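Local coordinates for protein 4-alpha-glucanotransferase (Aquifex aeolicus, PDB 1TZ7) that is a 4-alpha-glucanotransferase of the amylomaltase (D-enzyme) family, built around an eight-stranded parallel beta/alpha barrel with added helical and antiparallel-sheet parts, at residues Pro242-Leu247 and Trp278-Lys283; Arg287-Arg292 and Lys335-Lys340; Leu152-Leu157 and Val238-Glu243; Asn81-Gly86 and Asp226-Pro231. All coordinates share one frame; numbering follows the deposited sequence.

Contact 1. Residues Pro242-Leu247 and Trp278-Lys283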
# COMPACT_ATOMS: atom_id res chain seq x y z
N PRO A 242 14.82 1.29 17.64
CA PRO A 242 15.64 0.08 17.45
C PRO A 242 15.22 -1.06 18.39
O PRO A 242 15.23 -2.22 17.99
CB PRO A 242 17.07 0.56 17.78
CG PRO A 242 16.89 1.82 18.55
CD PRO A 242 15.63 2.44 18.06
N GLU A 243 14.85 -0.72 19.63
CA GLU A 243 14.42 -1.72 20.62
C GLU A 243 13.15 -2.48 20.18
O GLU A 243 12.86 -3.56 20.69
CB GLU A 243 14.18 -1.04 21.98
CG GLU A 243 12.87 -0.27 22.09
CD GLU A 243 12.91 1.08 21.38
OE1 GLU A 243 12.91 1.10 20.15
OE2 GLU A 243 12.94 2.11 22.07
N LEU A 244 12.41 -1.92 19.23
CA LEU A 244 11.19 -2.57 18.71
C LEU A 244 11.51 -3.66 17.66
O LEU A 244 10.61 -4.32 17.14
CB LEU A 244 10.25 -1.51 18.10
CG LEU A 244 9.06 -1.03 18.96
CD1 LEU A 244 9.39 -0.99 20.43
CD2 LEU A 244 8.56 0.31 18.48
N PHE A 245 12.80 -3.84 17.37
CA PHE A 245 13.24 -4.84 16.40
C PHE A 245 14.33 -5.72 17.00
O PHE A 245 14.96 -5.35 18.00
CB PHE A 245 13.76 -4.16 15.13
CG PHE A 245 12.77 -3.24 14.51
CD1 PHE A 245 12.64 -1.93 14.96
CD2 PHE A 245 11.95 -3.68 13.48
CE1 PHE A 245 11.71 -1.07 14.38
CE2 PHE A 245 11.02 -2.82 12.91
CZ PHE A 245 10.90 -1.52 13.36
N LYS A 246 14.56 -6.88 16.39
CA LYS A 246 15.56 -7.82 16.89
C LYS A 246 16.93 -7.49 16.32
O LYS A 246 17.33 -8.01 15.29
CB LYS A 246 15.17 -9.26 16.55
CG LYS A 246 13.98 -9.78 17.37
CD LYS A 246 13.86 -11.30 17.31
CE LYS A 246 12.80 -11.80 18.28
NZ LYS A 246 12.46 -13.23 18.04
N LEU A 247 17.64 -6.59 17.00
CA LEU A 247 18.98 -6.18 16.60
C LEU A 247 19.98 -6.55 17.68
O LEU A 247 19.62 -6.77 18.83
CB LEU A 247 19.02 -4.67 16.36
CG LEU A 247 17.84 -4.05 15.60
CD1 LEU A 247 18.00 -2.53 15.50
CD2 LEU A 247 17.71 -4.67 14.21
N TRP A 278 8.67 -8.60 19.56
CA TRP A 278 7.27 -8.41 19.95
C TRP A 278 7.10 -8.28 21.46
O TRP A 278 6.15 -7.66 21.93
CB TRP A 278 6.40 -9.55 19.41
CG TRP A 278 5.90 -9.29 18.03
CD1 TRP A 278 6.33 -9.88 16.88
CD2 TRP A 278 4.87 -8.38 17.65
NE1 TRP A 278 5.63 -9.39 15.80
CE2 TRP A 278 4.72 -8.47 16.25
CE3 TRP A 278 4.05 -7.49 18.35
CZ2 TRP A 278 3.79 -7.70 15.54
CZ3 TRP A 278 3.12 -6.73 17.63
CH2 TRP A 278 3.00 -6.84 16.25
N GLU A 279 8.02 -8.86 22.21
CA GLU A 279 7.95 -8.78 23.66
C GLU A 279 8.17 -7.32 24.13
O GLU A 279 7.64 -6.91 25.16
CB GLU A 279 8.96 -9.74 24.32
CG GLU A 279 10.25 -9.10 24.79
CD GLU A 279 11.20 -10.10 25.43
OE1 GLU A 279 11.46 -11.16 24.81
OE2 GLU A 279 11.67 -9.84 26.56
N GLU A 280 8.93 -6.55 23.35
CA GLU A 280 9.11 -5.11 23.63
C GLU A 280 7.87 -4.28 23.27
O GLU A 280 7.58 -3.28 23.91
CB GLU A 280 10.33 -4.58 22.88
CG GLU A 280 10.87 -3.26 23.44
CD GLU A 280 11.52 -3.42 24.80
OE1 GLU A 280 11.50 -2.45 25.59
OE2 GLU A 280 12.06 -4.51 25.09
N HIS A 281 7.15 -4.70 22.23
CA HIS A 281 5.91 -4.01 21.84
C HIS A 281 4.86 -4.17 22.89
O HIS A 281 4.19 -3.22 23.25
CB HIS A 281 5.43 -4.51 20.46
CG HIS A 281 6.45 -4.35 19.41
ND1 HIS A 281 6.60 -3.19 18.69
CD2 HIS A 281 7.44 -5.17 19.00
CE1 HIS A 281 7.62 -3.32 17.87
NE2 HIS A 281 8.15 -4.51 18.04
N GLU A 282 4.74 -5.39 23.42
CA GLU A 282 3.80 -5.67 24.49
C GLU A 282 4.19 -4.92 25.76
O GLU A 282 3.34 -4.49 26.53
CB GLU A 282 3.75 -7.18 24.76
CG GLU A 282 2.49 -7.64 25.49
CD GLU A 282 2.22 -9.13 25.32
OE1 GLU A 282 1.21 -9.61 25.86
OE2 GLU A 282 3.01 -9.81 24.64
N LYS A 283 5.50 -4.75 25.97
CA LYS A 283 6.01 -4.04 27.14
C LYS A 283 5.66 -2.54 27.11
O LYS A 283 5.40 -1.94 28.15
CB LYS A 283 7.53 -4.21 27.24
CG LYS A 283 8.14 -3.63 28.50
CD LYS A 283 9.65 -3.86 28.54
CE LYS A 283 10.30 -3.07 29.67
NZ LYS A 283 11.74 -2.78 29.40
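L244 meets H281, and E243 meets E280, where a 3-10 turn, 242-244, packs on the short helix 278-283. The turn lies in the long loop before strand 255-259. Both belong to the region added to the beta/alpha barrel between its strands 222-227 and 302-305. One hydrogen bond joins the two segments. H281 NE2 donates to L244 O at 2.6 Å. It reaches a lone pair in the carbonyl plane, with a C=O...N angle of 125°. The bond is bent, at 136° about the hydrogen, and the oxygen sits somewhat out of the imidazole plane. The apolar part is a CH-pi contact. L244 CD1 lies over a face of the same imidazole, 4.2 Å from its centre, although the modelled positions around L244 CG are doubtful. The aliphatic parts of the two glutamates cross at about a right angle. E280 CG stands anti to the backbone N (chi1 -161°), which brings it to 3.8 Å from E243 CG and 3.4 Å from E243 O. The carboxylates stay apart: E243 OE2 and E280 OE1 are separated by 5.9 Å. On the loop side, F245 N closes the turn by bonding to P242 O at 3.0 Å.

Contact 2. Residues Arg287-Arg292 and Lys335-Lys340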
# COMPACT_ATOMS: atom_id res chain seq x y z
N ARG A 287 2.12 0.79 21.74
CA ARG A 287 1.81 2.19 21.45
C ARG A 287 2.36 2.64 20.08
O ARG A 287 1.83 3.56 19.48
CB ARG A 287 2.28 3.12 22.57
CG ARG A 287 3.82 3.18 22.80
CD ARG A 287 4.26 4.08 24.01
NE ARG A 287 3.41 3.85 25.11
CZ ARG A 287 3.65 3.13 26.20
NH1 ARG A 287 4.83 2.59 26.52
NH2 ARG A 287 2.66 3.04 27.04
N TRP A 288 3.41 1.98 19.60
CA TRP A 288 3.93 2.25 18.26
C TRP A 288 2.92 1.81 17.20
O TRP A 288 2.66 2.53 16.24
CB TRP A 288 5.26 1.53 18.05
CG TRP A 288 5.89 1.81 16.73
CD1 TRP A 288 6.59 2.93 16.37
CD2 TRP A 288 5.90 0.95 15.58
NE1 TRP A 288 7.02 2.82 15.07
CE2 TRP A 288 6.62 1.61 14.56
CE3 TRP A 288 5.38 -0.32 15.31
CZ2 TRP A 288 6.82 1.05 13.29
CZ3 TRP A 288 5.58 -0.87 14.05
CH2 TRP A 288 6.30 -0.19 13.06
N TRP A 289 2.36 0.62 17.38
CA TRP A 289 1.34 0.12 16.46
C TRP A 289 0.07 0.96 16.52
O TRP A 289 -0.57 1.21 15.50
CB TRP A 289 1.02 -1.35 16.77
CG TRP A 289 1.83 -2.29 15.94
CD1 TRP A 289 2.89 -3.04 16.35
CD2 TRP A 289 1.65 -2.58 14.55
NE1 TRP A 289 3.38 -3.78 15.30
CE2 TRP A 289 2.64 -3.51 14.18
CE3 TRP A 289 0.74 -2.14 13.57
CZ2 TRP A 289 2.75 -4.01 12.88
CZ3 TRP A 289 0.86 -2.64 12.28
CH2 TRP A 289 1.85 -3.56 11.95
N ILE A 290 -0.29 1.40 17.72
CA ILE A 290 -1.42 2.30 17.89
C ILE A 290 -1.19 3.61 17.12
O ILE A 290 -2.09 4.11 16.46
CB ILE A 290 -1.66 2.59 19.38
CG1 ILE A 290 -2.28 1.36 20.06
CG2 ILE A 290 -2.57 3.83 19.57
CD1 ILE A 290 -2.14 1.36 21.56
N ARG A 291 0.01 4.16 17.23
CA ARG A 291 0.36 5.39 16.52
C ARG A 291 0.32 5.19 14.99
O ARG A 291 -0.08 6.08 14.26
CB ARG A 291 1.74 5.90 16.95
CG ARG A 291 1.73 6.65 18.30
CD ARG A 291 2.84 7.68 18.45
NE ARG A 291 4.17 7.08 18.25
CZ ARG A 291 4.83 6.39 19.18
NH1 ARG A 291 6.03 5.89 18.90
NH2 ARG A 291 4.30 6.20 20.39
N ARG A 292 0.74 4.00 14.53
CA ARG A 292 0.66 3.66 13.11
C ARG A 292 -0.78 3.71 12.61
O ARG A 292 -1.06 4.22 11.53
CB ARG A 292 1.21 2.25 12.86
CG ARG A 292 2.67 2.18 12.61
CD ARG A 292 3.11 0.88 11.95
NE ARG A 292 2.84 0.87 10.51
CZ ARG A 292 2.98 -0.19 9.73
NH1 ARG A 292 2.72 -0.11 8.43
NH2 ARG A 292 3.38 -1.36 10.25
N LYS A 335 -3.44 -11.77 19.70
CA LYS A 335 -4.64 -11.67 20.53
C LYS A 335 -4.58 -10.43 21.43
O LYS A 335 -5.55 -9.68 21.53
CB LYS A 335 -4.81 -12.93 21.39
CG LYS A 335 -5.65 -14.04 20.72
CD LYS A 335 -4.80 -15.24 20.30
CE LYS A 335 -4.61 -16.22 21.44
NZ LYS A 335 -5.77 -17.15 21.57
N THR A 336 -3.44 -10.21 22.06
CA THR A 336 -3.26 -9.06 22.95
C THR A 336 -3.22 -7.75 22.17
O THR A 336 -3.77 -6.74 22.62
CB THR A 336 -1.96 -9.21 23.80
OG1 THR A 336 -1.14 -10.25 23.27
CG2 THR A 336 -2.28 -9.68 25.19
N LEU A 337 -2.58 -7.77 21.01
CA LEU A 337 -2.44 -6.57 20.19
C LEU A 337 -3.79 -6.08 19.69
O LEU A 337 -4.09 -4.90 19.76
CB LEU A 337 -1.53 -6.84 18.99
CG LEU A 337 -1.57 -5.79 17.87
CD1 LEU A 337 -1.03 -4.47 18.36
CD2 LEU A 337 -0.79 -6.27 16.65
N PHE A 338 -4.59 -6.99 19.18
CA PHE A 338 -5.82 -6.60 18.52
C PHE A 338 -6.93 -6.30 19.53
O PHE A 338 -7.83 -5.52 19.25
CB PHE A 338 -6.25 -7.65 17.51
CG PHE A 338 -5.57 -7.51 16.17
CD1 PHE A 338 -4.55 -8.36 15.80
CD2 PHE A 338 -5.94 -6.50 15.30
CE1 PHE A 338 -3.92 -8.22 14.58
CE2 PHE A 338 -5.32 -6.35 14.09
CZ PHE A 338 -4.31 -7.21 13.73
N LYS A 339 -6.85 -6.90 20.72
CA LYS A 339 -7.76 -6.54 21.82
C LYS A 339 -7.60 -5.06 22.17
O LYS A 339 -8.58 -4.35 22.37
CB LYS A 339 -7.48 -7.40 23.06
CG LYS A 339 -8.49 -7.17 24.21
CD LYS A 339 -8.41 -8.27 25.27
CE LYS A 339 -9.62 -8.25 26.22
NZ LYS A 339 -10.32 -6.94 26.22
N LYS A 340 -6.35 -4.60 22.22
CA LYS A 340 -6.07 -3.20 22.51
C LYS A 340 -6.41 -2.30 21.33
O LYS A 340 -6.98 -1.24 21.51
CB LYS A 340 -4.60 -3.02 22.89
CG LYS A 340 -4.39 -2.15 24.12
CD LYS A 340 -3.31 -1.12 23.90
CE LYS A 340 -3.25 -0.13 25.04
NZ LYS A 340 -1.89 -0.01 25.61
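I290 and K340 make the closest contact between helices 287-297 and 334-344. The I290 methyl CD1 lies 3.6 Å from K340 CD and 3.9 Å from K340 CE. The two side chains cross at about a right angle, so the methyl meets the flank of the lysine chain. One helical turn back along 334-344, L337 has CG anti to its N (chi1 166°), and this brings L337 CD1 to 4.1 Å from W289 CB. All of this is apolar, and no hydrogen bond links the segments. The K340 chain bends at chi2 and chi4. It ends at G285 O, to which K340 NZ is hydrogen-bonded. R287 NH2 is 5.7 Å from K340 NZ, without contact. A second shell surrounds the W289 indole. W288 CZ3 and R292 CD lie over one face near its rim, W278 meets the ring almost parallel, and F311 and Y276 are edge-to-face with it. L337 also touches W278, F286 and F311, and I290 touches L341 and Y344. The two helices lead into strands 302-305 and 350-352, which are adjacent and parallel in the barrel. The contact is therefore packing between consecutive barrel helices.

Contact 3. Residues Leu152-Leu157 and Val238-Glu243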
# COMPACT_ATOMS: atom_id res chain seq x y z
N LEU A 152 7.25 13.23 12.22
CA LEU A 152 7.78 14.11 11.17
C LEU A 152 9.08 14.81 11.57
O LEU A 152 9.94 15.04 10.73
CB LEU A 152 6.73 15.14 10.76
CG LEU A 152 7.16 16.13 9.67
CD1 LEU A 152 7.66 15.42 8.41
CD2 LEU A 152 6.01 17.06 9.32
N ARG A 153 9.21 15.16 12.85
CA ARG A 153 10.47 15.71 13.37
C ARG A 153 11.60 14.73 13.10
O ARG A 153 12.69 15.12 12.68
CB ARG A 153 10.37 15.99 14.87
CG ARG A 153 9.50 17.19 15.23
CD ARG A 153 8.84 17.09 16.61
NE ARG A 153 8.84 18.38 17.31
CZ ARG A 153 8.05 19.41 17.01
NH1 ARG A 153 8.13 20.54 17.71
NH2 ARG A 153 7.17 19.32 16.01
N ASP A 154 11.34 13.45 13.35
CA ASP A 154 12.33 12.41 13.19
C ASP A 154 12.61 12.13 11.71
O ASP A 154 13.74 11.88 11.33
CB ASP A 154 11.88 11.13 13.88
CG ASP A 154 11.98 11.23 15.39
OD1 ASP A 154 11.01 10.85 16.08
OD2 ASP A 154 12.98 11.66 15.97
N TYR A 155 11.56 12.18 10.88
CA TYR A 155 11.70 11.82 9.48
C TYR A 155 12.46 12.89 8.71
O TYR A 155 13.37 12.59 7.96
CB TYR A 155 10.35 11.59 8.82
CG TYR A 155 10.47 11.31 7.34
CD1 TYR A 155 10.98 10.10 6.88
CD2 TYR A 155 10.09 12.26 6.39
CE1 TYR A 155 11.10 9.84 5.52
CE2 TYR A 155 10.21 12.01 5.03
CZ TYR A 155 10.72 10.80 4.60
OH TYR A 155 10.84 10.54 3.25
N ALA A 156 12.07 14.15 8.91
CA ALA A 156 12.70 15.27 8.21
C ALA A 156 14.18 15.42 8.60
O ALA A 156 15.01 15.81 7.78
CB ALA A 156 11.95 16.54 8.50
N LEU A 157 14.49 15.11 9.86
CA LEU A 157 15.88 15.13 10.33
C LEU A 157 16.65 13.93 9.77
O LEU A 157 17.81 14.05 9.40
CB LEU A 157 15.92 15.12 11.85
CG LEU A 157 17.31 15.21 12.49
CD1 LEU A 157 18.00 16.51 12.10
CD2 LEU A 157 17.21 15.09 14.00
N VAL A 238 13.10 2.21 12.05
CA VAL A 238 14.05 1.36 12.77
C VAL A 238 15.06 2.23 13.51
O VAL A 238 15.40 1.96 14.66
CB VAL A 238 14.80 0.38 11.81
CG1 VAL A 238 15.75 -0.49 12.59
CG2 VAL A 238 13.79 -0.48 11.04
N TRP A 239 15.52 3.28 12.85
CA TRP A 239 16.41 4.26 13.45
C TRP A 239 15.84 4.82 14.77
O TRP A 239 16.55 4.91 15.77
CB TRP A 239 16.67 5.40 12.47
CG TRP A 239 17.60 6.46 12.99
CD1 TRP A 239 18.82 6.27 13.55
CD2 TRP A 239 17.36 7.87 13.01
NE1 TRP A 239 19.37 7.48 13.91
CE2 TRP A 239 18.49 8.48 13.59
CE3 TRP A 239 16.30 8.69 12.58
CZ2 TRP A 239 18.60 9.87 13.75
CZ3 TRP A 239 16.41 10.06 12.75
CH2 TRP A 239 17.55 10.63 13.33
N THR A 240 14.56 5.18 14.77
CA THR A 240 13.94 5.84 15.94
C THR A 240 13.55 4.85 17.02
O THR A 240 13.53 5.20 18.19
CB THR A 240 12.69 6.67 15.53
OG1 THR A 240 12.00 6.04 14.44
CG2 THR A 240 13.08 8.01 14.99
N ASN A 241 13.24 3.62 16.63
CA ASN A 241 12.77 2.62 17.58
C ASN A 241 13.51 1.28 17.44
O ASN A 241 12.89 0.26 17.17
CB ASN A 241 11.27 2.39 17.41
CG ASN A 241 10.48 3.68 17.42
OD1 ASN A 241 10.05 4.17 16.38
ND2 ASN A 241 10.29 4.24 18.60
N PRO A 242 14.82 1.29 17.64
CA PRO A 242 15.64 0.08 17.45
C PRO A 242 15.22 -1.06 18.39
O PRO A 242 15.23 -2.22 17.99
CB PRO A 242 17.07 0.56 17.78
CG PRO A 242 16.89 1.82 18.55
CD PRO A 242 15.63 2.44 18.06
N GLU A 243 14.85 -0.72 19.63
CA GLU A 243 14.42 -1.72 20.62
C GLU A 243 13.15 -2.48 20.18
O GLU A 243 12.86 -3.56 20.69
CB GLU A 243 14.18 -1.04 21.98
CG GLU A 243 12.87 -0.27 22.09
CD GLU A 243 12.91 1.08 21.38
OE1 GLU A 243 12.91 1.10 20.15
OE2 GLU A 243 12.94 2.11 22.07
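D154 and T240 face each other because their first torsions set the carboxylate and the methyl against one another. In D154, CG stands beside the backbone N (chi1 -74°), and in T240 it is CG2 that takes the place beside the N. W239 is turned differently. Its CG is anti to the N (chi1 -180°), and the indole extends toward helix 149-165. T240 CG2 sits over the face of the D154 carboxylate, 3.4 Å from D154 CG and 3.5 Å from D154 CB. It is nearly as far from D154 OD1, at 3.7 Å, as from D154 OD2, at 3.8 Å, so the methyl covers the flat group squarely. At W239 the six-membered ring points its edge at the backbone of the other helix. W239 CZ3 is 3.5 Å from D154 O, which lies near the ring plane. No hydrogen bond crosses between the segments, and the polar ends have other partners. D154 OD2 forms a salt bridge with R179 NH1, and the same arginine makes a cation-pi contact with W239, so one cation ties both sides together. W239 NE1 is hydrogen-bonded to L176 O, while T240 OG1 turns back into its own helix, to A236 O. Helix 149-165 packs on helices 138-147, 181-190 and 192-218, and helix 236-240, which follows barrel strand 222-227, is joined through this contact to that helical region.

Contact 4. Residues Asn81-Gly86 and Asp226-Pro231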
# COMPACT_ATOMS: atom_id res chain seq x y z
N ASN A 81 11.69 4.03 3.30
CA ASN A 81 12.43 4.58 4.43
C ASN A 81 11.52 5.25 5.49
O ASN A 81 12.01 5.88 6.41
CB ASN A 81 13.53 5.56 3.94
CG ASN A 81 12.98 6.72 3.10
OD1 ASN A 81 11.81 7.09 3.22
ND2 ASN A 81 13.83 7.29 2.25
N SER A 82 10.20 5.10 5.34
CA SER A 82 9.25 5.57 6.36
C SER A 82 7.86 4.98 6.16
O SER A 82 7.31 5.02 5.06
CB SER A 82 9.16 7.09 6.35
OG SER A 82 8.22 7.55 7.30
N LEU A 83 7.28 4.43 7.24
CA LEU A 83 5.92 3.90 7.21
C LEU A 83 4.88 5.00 7.43
O LEU A 83 3.68 4.75 7.37
CB LEU A 83 5.75 2.81 8.29
CG LEU A 83 6.62 1.57 8.12
CD1 LEU A 83 6.54 0.69 9.36
CD2 LEU A 83 6.22 0.79 6.87
N PHE A 84 5.36 6.21 7.69
CA PHE A 84 4.48 7.33 8.03
C PHE A 84 4.42 8.37 6.90
O PHE A 84 3.36 8.93 6.62
CB PHE A 84 4.94 7.99 9.33
CG PHE A 84 4.66 7.17 10.55
CD1 PHE A 84 5.49 6.10 10.90
CD2 PHE A 84 3.56 7.45 11.36
CE1 PHE A 84 5.22 5.33 12.03
CE2 PHE A 84 3.29 6.68 12.49
CZ PHE A 84 4.13 5.63 12.83
N ALA A 85 5.55 8.62 6.26
CA ALA A 85 5.67 9.71 5.30
C ALA A 85 4.91 9.41 4.00
O ALA A 85 4.58 8.26 3.72
CB ALA A 85 7.13 9.99 5.00
N GLY A 86 4.65 10.45 3.22
CA GLY A 86 4.09 10.31 1.90
C GLY A 86 5.15 10.37 0.81
O GLY A 86 6.25 10.88 1.02
N ASP A 226 -3.20 0.69 2.77
CA ASP A 226 -2.44 -0.53 2.86
C ASP A 226 -1.27 -0.35 3.82
O ASP A 226 -0.44 0.54 3.64
CB ASP A 226 -1.91 -0.92 1.47
CG ASP A 226 -1.48 -2.37 1.39
OD1 ASP A 226 -1.53 -2.94 0.28
OD2 ASP A 226 -1.06 -3.01 2.38
N LEU A 227 -1.24 -1.19 4.86
CA LEU A 227 -0.19 -1.12 5.88
C LEU A 227 0.74 -2.31 5.76
O LEU A 227 0.36 -3.43 6.11
CB LEU A 227 -0.82 -1.11 7.28
CG LEU A 227 -1.01 0.25 7.92
CD1 LEU A 227 -2.15 0.99 7.25
CD2 LEU A 227 -1.27 0.11 9.42
N PRO A 228 1.95 -2.09 5.27
CA PRO A 228 2.96 -3.14 5.25
C PRO A 228 3.25 -3.66 6.65
O PRO A 228 3.23 -2.88 7.59
CB PRO A 228 4.20 -2.43 4.67
CG PRO A 228 3.66 -1.24 3.96
CD PRO A 228 2.45 -0.82 4.71
N MET A 229 3.50 -4.95 6.77
CA MET A 229 3.79 -5.55 8.07
C MET A 229 5.03 -4.89 8.68
O MET A 229 5.04 -4.53 9.85
CB MET A 229 4.01 -7.05 7.93
CG MET A 229 4.56 -7.74 9.20
SD MET A 229 3.51 -7.55 10.66
CE MET A 229 2.14 -8.60 10.24
N TYR A 230 6.06 -4.74 7.84
CA TYR A 230 7.41 -4.41 8.30
C TYR A 230 7.90 -3.14 7.60
O TYR A 230 7.57 -2.91 6.44
CB TYR A 230 8.38 -5.54 7.93
CG TYR A 230 8.20 -6.83 8.71
CD1 TYR A 230 7.91 -8.03 8.05
CD2 TYR A 230 8.37 -6.87 10.09
CE1 TYR A 230 7.77 -9.21 8.75
CE2 TYR A 230 8.22 -8.05 10.79
CZ TYR A 230 7.92 -9.22 10.12
OH TYR A 230 7.78 -10.39 10.81
N PRO A 231 8.72 -2.35 8.29
CA PRO A 231 9.53 -1.33 7.63
C PRO A 231 10.76 -1.95 7.01
O PRO A 231 11.09 -3.10 7.35
CB PRO A 231 9.92 -0.40 8.78
CG PRO A 231 10.00 -1.30 9.96
CD PRO A 231 8.95 -2.38 9.74
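L83 packs on P228 and P231 in the loops beyond two neighbouring strands of the beta/alpha barrel, 60-62 and 222-227. The contact is buried and apolar. L83 carries one side of it with both methyls. CD1 lies against the P231 ring, 3.6 Å from P231 CB, with P231 CG and CD a little farther off. CD2 is 4.0 Å from Y230 O and 4.4 Å from P228 CG. The leucine branch thus fits into the bend between the two prolines, its CG standing beside the backbone N (chi1 -63°). The loop around L83 is held by S82. S82 OG accepts from F84 N at 3.2 Å, an ST turn, and from A85 N at 3.1 Å, an ST motif; both bonds are only modestly bent. L83 N is bonded to D237 OD1, which links this loop to helix 236-240. On the other segment, P228 O receives R292 NH1, and Y230 has M229 CG over the centre of one ring face, 3.5 Å above its plane. L83 also touches W288 and R292 of helix 287-297. The arrangement is typical of the loops at the C-terminal ends of barrel strands, the end where such enzymes generally carry their active site.

The contacts spread outward from the barrel, with centres 13 to 19 Å apart. Contact 4 is the most central, its centre about 8 Å from the centre of the chain; that of contact 1 is about 24 Å from it. Along the chain the segments run 81-86, 152-157, 226-231, 238-243, 242-247, 278-283, 287-292 and 335-340. Contacts 3 and 4 therefore cross, contacts 3 and 1 share P242 and E243, and contact 1 closes before contact 2 opens. L244 of contact 1 packs on W288 of contact 2, and Y155 of contact 3 on S82 of contact 4. Together they connect the loops after the barrel strands with barrel helices and the added helical region.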